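Side-chain contacts in TT1696 protein (Thermus thermophilus, PDB 1UFB), which is of unknown function but belongs to the helical HEPN family and may bind DNA: residues E67-P72 and L120-E125; A40-L45 and H56-L61; W29-A34 and E110-L115; Q35-A40 and D114-I119. All coordinates share one frame; numbering follows the deposited sequence.

Contact 1: residues E67-P72 and L120-E125; sequences EDVDVP and LAFVEE
Phe122 reaches from helix 106-126 into the extended strip Val69-Pro72 of the loop ahead of helix 73-83. With CG anti to the backbone N (chi1 161°), the bond beyond CB carries the ring away from its own helix toward that loop. CD1 is the first ring atom to arrive, at the margin of Pro72, whose CD lies 4.0 Å from the next carbon, Phe122 CE1. CE1 also faces a backbone carbonyl: Asp70 O lies in the ring plane, at its edge, 3.2 Å from Phe122 CE1. No hydrogen-bond partner is modelled for this buried oxygen; the in-plane C-H of CE1 may offset this in part. At the tip, Phe122 CZ meets Val69 CG1 at 3.5 Å, and Val71 CG2 stands 4.0 Å from Phe122 CZ. The Val69 side chain slants across that of Phe122, while Val71 crosses it at about a right angle. Cutting the ring back to an alanine here is likely to leave Val69 and Val71 without the surface they pack on and a gap under the loop. Leu45, Leu62 and Leu65 also border the ring. An aromatic side chain from a long helix here packs against an inter-helix loop at one end of the HEPN helical bundle.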
loop_
_atom_site.group_PDB
_atom_site.type_symbol
_atom_site.label_atom_id
_atom_site.label_comp_id
_atom_site.label_asym_id
_atom_site.label_seq_id
_atom_site.Cartn_x
_atom_site.Cartn_y
_atom_site.Cartn_z
ATOM N N GLU A 67 -19.505 -22.240 4.698
ATOM C CA GLU A 67 -19.237 -23.479 5.355
ATOM C C GLU A 67 -18.726 -24.535 4.409
ATOM O O GLU A 67 -17.925 -25.395 4.810
ATOM C CB GLU A 67 -20.536 -23.973 6.041
ATOM C CG GLU A 67 -20.347 -25.229 6.857
ATOM C CD GLU A 67 -21.603 -25.550 7.657
ATOM O OE1 GLU A 67 -22.272 -26.530 7.311
ATOM O OE2 GLU A 67 -21.922 -24.816 8.629
ATOM N N ASP A 68 -19.168 -24.488 3.164
ATOM C CA ASP A 68 -18.707 -25.536 2.224
ATOM C C ASP A 68 -17.255 -25.375 1.777
ATOM O O ASP A 68 -16.728 -26.230 1.065
ATOM C CB ASP A 68 -19.631 -25.629 0.995
ATOM C CG ASP A 68 -19.423 -24.498 0.010
ATOM O OD1 ASP A 68 -19.908 -23.374 0.272
ATOM O OD2 ASP A 68 -18.769 -24.746 -1.049
ATOM N N VAL A 69 -16.601 -24.286 2.194
ATOM C CA VAL A 69 -15.191 -24.068 1.829
ATOM C C VAL A 69 -14.310 -24.548 2.952
ATOM O O VAL A 69 -14.307 -24.014 4.057
ATOM C CB VAL A 69 -14.863 -22.541 1.564
ATOM C CG1 VAL A 69 -13.401 -22.391 1.106
ATOM C CG2 VAL A 69 -15.766 -21.964 0.501
ATOM N N ASP A 70 -13.523 -25.548 2.676
ATOM C CA ASP A 70 -12.638 -26.071 3.685
ATOM C C ASP A 70 -11.299 -25.307 3.680
ATOM O O ASP A 70 -10.627 -25.221 2.659
ATOM C CB ASP A 70 -12.410 -27.534 3.402
ATOM C CG ASP A 70 -11.231 -28.068 4.124
ATOM O OD1 ASP A 70 -10.236 -28.426 3.443
ATOM O OD2 ASP A 70 -11.286 -28.127 5.367
ATOM N N VAL A 71 -10.920 -24.768 4.830
ATOM C CA VAL A 71 -9.701 -23.991 4.950
ATOM C C VAL A 71 -8.643 -24.768 5.696
ATOM O O VAL A 71 -8.772 -24.970 6.902
ATOM C CB VAL A 71 -9.985 -22.677 5.737
ATOM C CG1 VAL A 71 -8.699 -21.938 6.004
ATOM C CG2 VAL A 71 -10.992 -21.845 4.980
ATOM N N PRO A 72 -7.558 -25.172 5.011
ATOM C CA PRO A 72 -6.552 -25.928 5.754
ATOM C C PRO A 72 -5.930 -25.063 6.832
ATOM O O PRO A 72 -5.874 -23.822 6.682
ATOM C CB PRO A 72 -5.535 -26.335 4.688
ATOM C CG PRO A 72 -6.318 -26.301 3.405
ATOM C CD PRO A 72 -7.219 -25.089 3.580
ATOM N N LEU A 120 -3.517 -17.553 -2.907
ATOM C CA LEU A 120 -3.979 -17.398 -4.285
ATOM C C LEU A 120 -4.366 -18.747 -4.885
ATOM O O LEU A 120 -5.416 -18.864 -5.569
ATOM C CB LEU A 120 -2.850 -16.837 -5.165
ATOM C CG LEU A 120 -3.158 -15.412 -5.591
ATOM C CD1 LEU A 120 -4.435 -15.442 -6.501
ATOM C CD2 LEU A 120 -3.360 -14.575 -4.269
ATOM N N ALA A 121 -3.544 -19.747 -4.613
ATOM C CA ALA A 121 -3.787 -21.104 -5.233
ATOM C C ALA A 121 -5.051 -21.725 -4.647
ATOM O O ALA A 121 -5.833 -22.332 -5.359
ATOM C CB ALA A 121 -2.556 -22.016 -5.012
ATOM N N PHE A 122 -5.243 -21.552 -3.352
ATOM C CA PHE A 122 -6.448 -22.041 -2.643
ATOM C C PHE A 122 -7.648 -21.319 -3.289
ATOM O O PHE A 122 -8.646 -21.938 -3.697
ATOM C CB PHE A 122 -6.295 -21.710 -1.141
ATOM C CG PHE A 122 -7.581 -21.729 -0.342
ATOM C CD1 PHE A 122 -8.111 -22.921 0.147
ATOM C CD2 PHE A 122 -8.259 -20.525 -0.070
ATOM C CE1 PHE A 122 -9.301 -22.917 0.883
ATOM C CE2 PHE A 122 -9.455 -20.515 0.670
ATOM C CZ PHE A 122 -9.974 -21.710 1.144
ATOM N N VAL A 123 -7.560 -20.000 -3.426
ATOM C CA VAL A 123 -8.661 -19.283 -4.043
ATOM C C VAL A 123 -8.925 -19.748 -5.501
ATOM O O VAL A 123 -10.087 -19.921 -5.926
ATOM C CB VAL A 123 -8.382 -17.745 -4.025
ATOM C CG1 VAL A 123 -9.349 -17.045 -4.986
ATOM C CG2 VAL A 123 -8.578 -17.199 -2.576
ATOM N N GLU A 124 -7.867 -19.922 -6.280
ATOM C CA GLU A 124 -8.071 -20.305 -7.687
ATOM C C GLU A 124 -8.767 -21.669 -7.777
ATOM O O GLU A 124 -9.621 -21.887 -8.637
ATOM C CB GLU A 124 -6.740 -20.311 -8.463
ATOM C CG GLU A 124 -6.305 -18.887 -8.891
ATOM C CD GLU A 124 -4.775 -18.725 -9.108
ATOM O OE1 GLU A 124 -4.014 -19.710 -8.875
ATOM O OE2 GLU A 124 -4.351 -17.600 -9.489
ATOM N N GLU A 125 -8.458 -22.554 -6.849
ATOM C CA GLU A 125 -9.108 -23.834 -6.890
ATOM C C GLU A 125 -10.520 -23.814 -6.297
ATOM O O GLU A 125 -11.328 -24.664 -6.650
ATOM C CB GLU A 125 -8.234 -24.882 -6.217
ATOM C CG GLU A 125 -8.606 -25.259 -4.837
ATOM C CD GLU A 125 -7.369 -25.530 -4.046
ATOM O OE1 GLU A 125 -6.324 -25.751 -4.699
ATOM O OE2 GLU A 125 -7.415 -25.519 -2.794
#

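Contact 2: residues A40-L45 and H56-L61; sequences AALKGL and HSILDL
Helix 58-63, a short element lying over the bundle, meets the long helix 27-48 through Leu61 and Leu42, the two leucines that bury most of the surface here. Each has CG beside its backbone N and an extended second torsion, and the two side chains pass at a slant, with their CB atoms close: Leu42 CB is 3.8 Å from Leu61 CB. Farther out, Leu42 CD1 fits between two residues one helical turn apart, 3.7 Å from Leu61 CB and 3.8 Å from Ile58 CD1. Ile58 crosses Leu42 at nearly a right angle. The aliphatic part of Lys43 extends the patch, its CG lying 4.3 Å from Leu61 CD2, while its fully extended chain takes NZ to a salt bridge with Glu39 and a hydrogen bond to Gly55 O. The short helix is fixed at its start by Ser57, the N-cap: Asp60 N donates to Ser57 OG over 2.8 Å, nearly straight at 167°. Asp83 adds to this by accepting from Ile58 N and Leu59 N, so side chains grip several of the first-turn amides. The whole is an N-capped short helix docked by leucine packing on a core helix of the HEPN domain.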
loop_
_atom_site.group_PDB
_atom_site.type_symbol
_atom_site.label_atom_id
_atom_site.label_comp_id
_atom_site.label_asym_id
_atom_site.label_seq_id
_atom_site.Cartn_x
_atom_site.Cartn_y
_atom_site.Cartn_z
ATOM N N ALA A 40 -6.778 -9.312 -1.726
ATOM C CA ALA A 40 -7.579 -9.155 -2.975
ATOM C C ALA A 40 -8.123 -10.557 -3.462
ATOM O O ALA A 40 -9.319 -10.676 -3.888
ATOM C CB ALA A 40 -6.689 -8.473 -4.098
ATOM N N ALA A 41 -7.279 -11.572 -3.349
ATOM C CA ALA A 41 -7.697 -12.931 -3.786
ATOM C C ALA A 41 -8.849 -13.395 -2.936
ATOM O O ALA A 41 -9.855 -13.908 -3.491
ATOM C CB ALA A 41 -6.549 -13.927 -3.665
ATOM N N LEU A 42 -8.751 -13.229 -1.593
ATOM C CA LEU A 42 -9.847 -13.666 -0.750
ATOM C C LEU A 42 -11.084 -12.820 -0.962
ATOM O O LEU A 42 -12.164 -13.339 -0.931
ATOM C CB LEU A 42 -9.443 -13.716 0.736
ATOM C CG LEU A 42 -8.445 -14.851 1.019
ATOM C CD1 LEU A 42 -7.884 -14.784 2.384
ATOM C CD2 LEU A 42 -9.209 -16.213 0.865
ATOM N N LYS A 43 -10.945 -11.513 -1.191
ATOM C CA LYS A 43 -12.131 -10.687 -1.443
ATOM C C LYS A 43 -12.783 -11.215 -2.752
ATOM O O LYS A 43 -13.994 -11.309 -2.846
ATOM C CB LYS A 43 -11.702 -9.204 -1.521
ATOM C CG LYS A 43 -11.590 -8.627 -0.083
ATOM C CD LYS A 43 -11.041 -7.218 -0.033
ATOM C CE LYS A 43 -10.990 -6.783 1.453
ATOM N NZ LYS A 43 -10.444 -5.296 1.452
ATOM N N GLY A 44 -11.970 -11.639 -3.724
ATOM C CA GLY A 44 -12.538 -12.173 -4.940
ATOM C C GLY A 44 -13.255 -13.506 -4.673
ATOM O O GLY A 44 -14.347 -13.724 -5.194
ATOM N N LEU A 45 -12.671 -14.381 -3.864
ATOM C CA LEU A 45 -13.357 -15.642 -3.512
ATOM C C LEU A 45 -14.686 -15.305 -2.824
ATOM O O LEU A 45 -15.730 -15.927 -3.108
ATOM C CB LEU A 45 -12.494 -16.505 -2.591
ATOM C CG LEU A 45 -13.272 -17.769 -2.103
ATOM C CD1 LEU A 45 -13.725 -18.615 -3.324
ATOM C CD2 LEU A 45 -12.353 -18.587 -1.256
ATOM N N HIS A 56 -8.597 -5.706 6.228
ATOM C CA HIS A 56 -7.256 -6.143 5.840
ATOM C C HIS A 56 -6.760 -7.382 6.534
ATOM O O HIS A 56 -5.655 -7.797 6.289
ATOM C CB HIS A 56 -6.298 -4.944 6.068
ATOM C CG HIS A 56 -6.789 -3.714 5.386
ATOM N ND1 HIS A 56 -6.858 -3.635 4.004
ATOM C CD2 HIS A 56 -7.366 -2.576 5.871
ATOM C CE1 HIS A 56 -7.452 -2.507 3.662
ATOM N NE2 HIS A 56 -7.776 -1.848 4.772
ATOM N N SER A 57 -7.636 -8.033 7.303
ATOM C CA SER A 57 -7.260 -9.244 8.027
ATOM C C SER A 57 -7.490 -10.495 7.186
ATOM O O SER A 57 -8.648 -10.894 6.986
ATOM C CB SER A 57 -8.111 -9.383 9.297
ATOM O OG SER A 57 -7.944 -10.720 9.823
ATOM N N ILE A 58 -6.431 -11.126 6.693
ATOM C CA ILE A 58 -6.737 -12.304 5.951
ATOM C C ILE A 58 -7.276 -13.445 6.906
ATOM O O ILE A 58 -8.014 -14.375 6.489
ATOM C CB ILE A 58 -5.563 -12.694 4.981
ATOM C CG1 ILE A 58 -4.798 -13.762 5.540
ATOM C CG2 ILE A 58 -4.715 -11.436 4.421
ATOM C CD1 ILE A 58 -4.754 -14.674 4.489
ATOM N N LEU A 59 -6.999 -13.316 8.200
ATOM C CA LEU A 59 -7.608 -14.250 9.188
ATOM C C LEU A 59 -9.137 -14.102 9.142
ATOM O O LEU A 59 -9.870 -15.115 9.128
ATOM C CB LEU A 59 -7.158 -13.937 10.621
ATOM C CG LEU A 59 -5.923 -14.640 11.192
ATOM C CD1 LEU A 59 -5.801 -14.310 12.712
ATOM C CD2 LEU A 59 -6.129 -16.212 11.035
ATOM N N ASP A 60 -9.653 -12.875 9.195
ATOM C CA ASP A 60 -11.127 -12.735 9.125
ATOM C C ASP A 60 -11.642 -13.190 7.730
ATOM O O ASP A 60 -12.728 -13.749 7.614
ATOM C CB ASP A 60 -11.598 -11.289 9.269
ATOM C CG ASP A 60 -11.537 -10.765 10.710
ATOM O OD1 ASP A 60 -12.219 -11.295 11.575
ATOM O OD2 ASP A 60 -10.825 -9.794 10.971
ATOM N N LEU A 61 -10.880 -12.856 6.677
ATOM C CA LEU A 61 -11.261 -13.194 5.313
ATOM C C LEU A 61 -11.452 -14.705 5.122
ATOM O O LEU A 61 -12.376 -15.137 4.394
ATOM C CB LEU A 61 -10.219 -12.628 4.306
ATOM C CG LEU A 61 -10.395 -11.083 4.233
ATOM C CD1 LEU A 61 -9.289 -10.453 3.331
ATOM C CD2 LEU A 61 -11.756 -10.725 3.678
#

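Contact 3: residues W29-A34 and E110-L115; sequences WACFAA and EEALDL
Cys31 sets its sulfur beside the backbone N and opposite the carbonyl carbon (chi1 -74°), a rotation that sends SG across to Ala112, where SG lies 4.0 Å from Ala112 CB. Ala34, one turn on, has no torsion to choose; its methyl simply points at the other helix. Ala112 CB therefore touches two residues of helix 27-48, the sulfur of Cys31 and the methyl of Ala34, the latter with its CB 3.9 Å from Ala112 CB. Ala34 CB also rests on the facing backbone, 3.6 Å from Ala112 O and 4.2 Å from Leu113 N. The two segments run almost parallel, at 9°, and the short side chains allow their axes to come within 8.6 Å. The end of Leu113 comes near the contact, and the side chain packs on Leu15, Ala18 and Leu22 of helix 4-24. On another side of helix 27-48, Trp29 meets the second subunit, stacking on His17 and hydrogen-bonding through NE1 to Asn14 OD1, both of that neighbouring chain. No hydrogen bond or charge pair joins segments 29-34 and 110-115, so what joins them is close van der Waals fit: methyl against methyl, methyl against backbone, and a thiol used here as one more nonpolar surface.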
loop_
_atom_site.group_PDB
_atom_site.type_symbol
_atom_site.label_atom_id
_atom_site.label_comp_id
_atom_site.label_asym_id
_atom_site.label_seq_id
_atom_site.Cartn_x
_atom_site.Cartn_y
_atom_site.Cartn_z
ATOM N N TRP A 29 8.144 -3.370 1.172
ATOM C CA TRP A 29 7.079 -3.158 0.169
ATOM C C TRP A 29 6.642 -4.477 -0.437
ATOM O O TRP A 29 5.470 -4.642 -0.763
ATOM C CB TRP A 29 7.557 -2.182 -0.950
ATOM C CG TRP A 29 7.265 -0.757 -0.536
ATOM C CD1 TRP A 29 8.131 0.125 0.044
ATOM C CD2 TRP A 29 6.003 -0.076 -0.650
ATOM N NE1 TRP A 29 7.490 1.339 0.298
ATOM C CE2 TRP A 29 6.180 1.240 -0.117
ATOM C CE3 TRP A 29 4.756 -0.435 -1.157
ATOM C CZ2 TRP A 29 5.128 2.204 -0.082
ATOM C CZ3 TRP A 29 3.708 0.529 -1.130
ATOM C CH2 TRP A 29 3.915 1.832 -0.587
ATOM N N ALA A 30 7.594 -5.421 -0.640
ATOM C CA ALA A 30 7.243 -6.729 -1.180
ATOM C C ALA A 30 6.300 -7.454 -0.202
ATOM O O ALA A 30 5.363 -8.163 -0.611
ATOM C CB ALA A 30 8.556 -7.626 -1.393
ATOM N N CYS A 31 6.558 -7.334 1.087
ATOM C CA CYS A 31 5.730 -7.974 2.078
ATOM C C CYS A 31 4.315 -7.362 2.073
ATOM O O CYS A 31 3.314 -8.069 2.236
ATOM C CB CYS A 31 6.280 -7.764 3.492
ATOM S SG CYS A 31 7.805 -8.837 3.765
ATOM N N PHE A 32 4.271 -6.039 1.954
ATOM C CA PHE A 32 2.962 -5.379 1.905
ATOM C C PHE A 32 2.187 -5.853 0.652
ATOM O O PHE A 32 1.012 -6.246 0.724
ATOM C CB PHE A 32 3.183 -3.858 1.870
ATOM C CG PHE A 32 1.902 -3.080 1.664
ATOM C CD1 PHE A 32 0.998 -2.985 2.717
ATOM C CD2 PHE A 32 1.604 -2.485 0.427
ATOM C CE1 PHE A 32 -0.201 -2.294 2.567
ATOM C CE2 PHE A 32 0.373 -1.763 0.239
ATOM C CZ PHE A 32 -0.513 -1.681 1.322
ATOM N N ALA A 33 2.868 -5.882 -0.488
ATOM C CA ALA A 33 2.235 -6.301 -1.722
ATOM C C ALA A 33 1.786 -7.751 -1.604
ATOM O O ALA A 33 0.771 -8.088 -2.132
ATOM C CB ALA A 33 3.191 -6.052 -2.971
ATOM N N ALA A 34 2.510 -8.608 -0.880
ATOM C CA ALA A 34 2.076 -9.988 -0.716
ATOM C C ALA A 34 0.798 -10.029 0.135
ATOM O O ALA A 34 -0.159 -10.785 -0.137
ATOM C CB ALA A 34 3.200 -10.827 -0.033
ATOM N N GLU A 110 10.575 -13.286 0.678
ATOM C CA GLU A 110 10.298 -14.494 -0.169
ATOM C C GLU A 110 9.292 -15.403 0.510
ATOM O O GLU A 110 8.393 -15.989 -0.126
ATOM C CB GLU A 110 11.615 -15.287 -0.559
ATOM C CG GLU A 110 12.553 -14.384 -1.365
ATOM C CD GLU A 110 13.777 -15.097 -1.958
ATOM O OE1 GLU A 110 13.896 -16.304 -1.721
ATOM O OE2 GLU A 110 14.576 -14.415 -2.642
ATOM N N GLU A 111 9.410 -15.515 1.827
ATOM C CA GLU A 111 8.440 -16.311 2.563
ATOM C C GLU A 111 7.036 -15.658 2.391
ATOM O O GLU A 111 6.022 -16.347 2.156
ATOM C CB GLU A 111 8.794 -16.358 4.049
ATOM C CG GLU A 111 7.662 -17.011 4.838
ATOM C CD GLU A 111 7.975 -16.957 6.304
ATOM O OE1 GLU A 111 7.858 -15.851 6.944
ATOM O OE2 GLU A 111 8.372 -18.053 6.783
ATOM N N ALA A 112 6.992 -14.319 2.433
ATOM C CA ALA A 112 5.700 -13.627 2.267
ATOM C C ALA A 112 5.092 -13.968 0.901
ATOM O O ALA A 112 3.878 -14.244 0.804
ATOM C CB ALA A 112 5.902 -12.113 2.466
ATOM N N LEU A 113 5.919 -13.963 -0.156
ATOM C CA LEU A 113 5.416 -14.363 -1.487
ATOM C C LEU A 113 4.928 -15.803 -1.450
ATOM O O LEU A 113 3.899 -16.118 -2.016
ATOM C CB LEU A 113 6.498 -14.251 -2.581
ATOM C CG LEU A 113 6.901 -12.845 -3.032
ATOM C CD1 LEU A 113 8.241 -12.895 -3.744
ATOM C CD2 LEU A 113 5.896 -12.315 -3.984
ATOM N N ASP A 114 5.648 -16.677 -0.753
ATOM C CA ASP A 114 5.240 -18.075 -0.673
ATOM C C ASP A 114 3.863 -18.212 -0.040
ATOM O O ASP A 114 3.000 -18.997 -0.518
ATOM C CB ASP A 114 6.224 -18.880 0.204
ATOM C CG ASP A 114 7.575 -19.109 -0.469
ATOM O OD1 ASP A 114 7.675 -18.959 -1.706
ATOM O OD2 ASP A 114 8.527 -19.451 0.257
ATOM N N LEU A 115 3.660 -17.482 1.050
ATOM C CA LEU A 115 2.387 -17.551 1.785
ATOM C C LEU A 115 1.233 -16.972 0.940
ATOM O O LEU A 115 0.127 -17.523 0.908
ATOM C CB LEU A 115 2.532 -16.812 3.154
ATOM C CG LEU A 115 3.604 -17.413 4.095
ATOM C CD1 LEU A 115 3.701 -16.592 5.401
ATOM C CD2 LEU A 115 3.212 -18.861 4.413
#

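Contact 4: residues Q35-A40 and D114-I119; sequences QQAAEA and DLAQKI
The forked side chain of Ile119 straddles the methyl of Ala38. CG2 is anti to the backbone N while CG1 lies beside it (chi1 -62°), an arrangement that leaves both arms about equally far from the alanine: Ala38 CB is 4.0 Å from Ile119 CG2 and 4.1 Å from Ile119 CG1. The methyl thus faces the fork and not just one arm, and Ile119 CG2 also reaches along to the backbone, 3.9 Å from Ala38 O. A turn earlier on helix 106-126, Ala116 points its methyl at helix 27-48, where Ala37 points back; the two CB atoms, Ala37 CB and Ala116 CB, stand 4.3 Å apart. These small residues let the backbones approach, with the CA atoms of Ala38 and Ala116 5.1 Å from each other. On the side of helix 27-48 turned away from this contact, Gln35 NE2 donates to Glu39 OE1 over 2.9 Å at 167°, close to the amide plane and onto the carboxylate's anti lone pair. The same carboxylate also holds His56 and Lys43, and its OE2 bonds Tyr91 OH of the second subunit. Around the apolar patch, Ala116 packs on Leu15 of helix 4-24, Ala38 on Leu82 of helix 73-83, and Ile58 of helix 58-63 touches both Ala38 and Ile119, placing the contact at the centre of an all-helical bundle.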
loop_
_atom_site.group_PDB
_atom_site.type_symbol
_atom_site.label_atom_id
_atom_site.label_comp_id
_atom_site.label_asym_id
_atom_site.label_seq_id
_atom_site.Cartn_x
_atom_site.Cartn_y
_atom_site.Cartn_z
ATOM N N GLN A 35 0.777 -9.270 1.226
ATOM C CA GLN A 35 -0.486 -9.260 2.017
ATOM C C GLN A 35 -1.650 -8.741 1.088
ATOM O O GLN A 35 -2.790 -9.245 1.173
ATOM C CB GLN A 35 -0.347 -8.305 3.243
ATOM C CG GLN A 35 -1.633 -8.133 4.114
ATOM C CD GLN A 35 -2.683 -7.163 3.483
ATOM O OE1 GLN A 35 -2.335 -6.300 2.687
ATOM N NE2 GLN A 35 -3.993 -7.292 3.907
ATOM N N GLN A 36 -1.356 -7.757 0.231
ATOM C CA GLN A 36 -2.388 -7.197 -0.638
ATOM C C GLN A 36 -2.864 -8.228 -1.665
ATOM O O GLN A 36 -4.057 -8.242 -2.049
ATOM C CB GLN A 36 -1.861 -5.934 -1.350
ATOM C CG GLN A 36 -1.784 -4.695 -0.452
ATOM C CD GLN A 36 -3.191 -4.182 -0.111
ATOM O OE1 GLN A 36 -3.797 -4.453 1.001
ATOM N NE2 GLN A 36 -3.740 -3.439 -1.053
ATOM N N ALA A 37 -1.925 -9.084 -2.133
ATOM C CA ALA A 37 -2.318 -10.157 -3.076
ATOM C C ALA A 37 -3.278 -11.087 -2.355
ATOM O O ALA A 37 -4.340 -11.433 -2.894
ATOM C CB ALA A 37 -1.101 -10.959 -3.529
ATOM N N ALA A 38 -2.907 -11.487 -1.134
ATOM C CA ALA A 38 -3.776 -12.404 -0.388
ATOM C C ALA A 38 -5.155 -11.818 -0.100
ATOM O O ALA A 38 -6.201 -12.475 -0.230
ATOM C CB ALA A 38 -3.108 -12.828 0.954
ATOM N N GLU A 39 -5.158 -10.551 0.291
ATOM C CA GLU A 39 -6.383 -9.859 0.618
ATOM C C GLU A 39 -7.325 -9.795 -0.615
ATOM O O GLU A 39 -8.553 -10.091 -0.555
ATOM C CB GLU A 39 -5.974 -8.406 1.082
ATOM C CG GLU A 39 -7.196 -7.631 1.693
ATOM C CD GLU A 39 -6.929 -6.137 1.867
ATOM O OE1 GLU A 39 -6.025 -5.766 2.614
ATOM O OE2 GLU A 39 -7.662 -5.331 1.266
ATOM N N ALA A 40 -6.778 -9.312 -1.726
ATOM C CA ALA A 40 -7.579 -9.155 -2.975
ATOM C C ALA A 40 -8.123 -10.557 -3.462
ATOM O O ALA A 40 -9.319 -10.676 -3.888
ATOM C CB ALA A 40 -6.689 -8.473 -4.098
ATOM N N ASP A 114 5.648 -16.677 -0.753
ATOM C CA ASP A 114 5.240 -18.075 -0.673
ATOM C C ASP A 114 3.863 -18.212 -0.040
ATOM O O ASP A 114 3.000 -18.997 -0.518
ATOM C CB ASP A 114 6.224 -18.880 0.204
ATOM C CG ASP A 114 7.575 -19.109 -0.469
ATOM O OD1 ASP A 114 7.675 -18.959 -1.706
ATOM O OD2 ASP A 114 8.527 -19.451 0.257
ATOM N N LEU A 115 3.660 -17.482 1.050
ATOM C CA LEU A 115 2.387 -17.551 1.785
ATOM C C LEU A 115 1.233 -16.972 0.940
ATOM O O LEU A 115 0.127 -17.523 0.908
ATOM C CB LEU A 115 2.532 -16.812 3.154
ATOM C CG LEU A 115 3.604 -17.413 4.095
ATOM C CD1 LEU A 115 3.701 -16.592 5.401
ATOM C CD2 LEU A 115 3.212 -18.861 4.413
ATOM N N ALA A 116 1.498 -15.875 0.259
ATOM C CA ALA A 116 0.468 -15.281 -0.571
ATOM C C ALA A 116 0.131 -16.208 -1.726
ATOM O O ALA A 116 -1.070 -16.359 -2.100
ATOM C CB ALA A 116 0.913 -13.899 -1.101
ATOM N N GLN A 117 1.159 -16.858 -2.280
ATOM C CA GLN A 117 0.886 -17.804 -3.381
ATOM C C GLN A 117 -0.012 -18.954 -2.904
ATOM O O GLN A 117 -0.920 -19.406 -3.623
ATOM C CB GLN A 117 2.227 -18.342 -3.960
ATOM C CG GLN A 117 2.021 -19.440 -4.912
ATOM C CD GLN A 117 1.098 -19.025 -6.072
ATOM O OE1 GLN A 117 1.107 -17.873 -6.530
ATOM N NE2 GLN A 117 0.319 -19.973 -6.556
ATOM N N LYS A 118 0.212 -19.439 -1.690
ATOM C CA LYS A 118 -0.682 -20.501 -1.144
ATOM C C LYS A 118 -2.128 -20.020 -1.078
ATOM O O LYS A 118 -3.098 -20.757 -1.417
ATOM C CB LYS A 118 -0.271 -20.869 0.281
ATOM C CG LYS A 118 1.043 -21.526 0.422
ATOM C CD LYS A 118 1.147 -22.007 1.859
ATOM C CE LYS A 118 2.584 -22.409 2.206
ATOM N NZ LYS A 118 2.637 -22.891 3.665
ATOM N N ILE A 119 -2.298 -18.762 -0.655
ATOM C CA ILE A 119 -3.646 -18.201 -0.567
ATOM C C ILE A 119 -4.279 -18.095 -1.953
ATOM O O ILE A 119 -5.447 -18.498 -2.155
ATOM C CB ILE A 119 -3.638 -16.804 0.094
ATOM C CG1 ILE A 119 -3.108 -16.910 1.546
ATOM C CG2 ILE A 119 -5.058 -16.185 0.045
ATOM C CD1 ILE A 119 -4.065 -17.487 2.566
#

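In the fold
After helix 4-24, helix 27-48 supplies one partner to three contacts in turn: residues 29-34, 35-40 and 40-45. The first loop to close is contact 2, when the chain comes back at 56-61. Contact 1 opens only afterwards, at 67-72, so these two follow in series. Helix 106-126 then closes the remaining contacts in order: contact 3, contact 4 and lastly contact 1. Contact 2 is nested inside both contact 3 and contact 4, while contact 1 crosses them. Contacts 3 and 4 zip the two long helices side by side; contacts 2 and 1 fasten a short helix and the connection to helix 73-83 onto that pair.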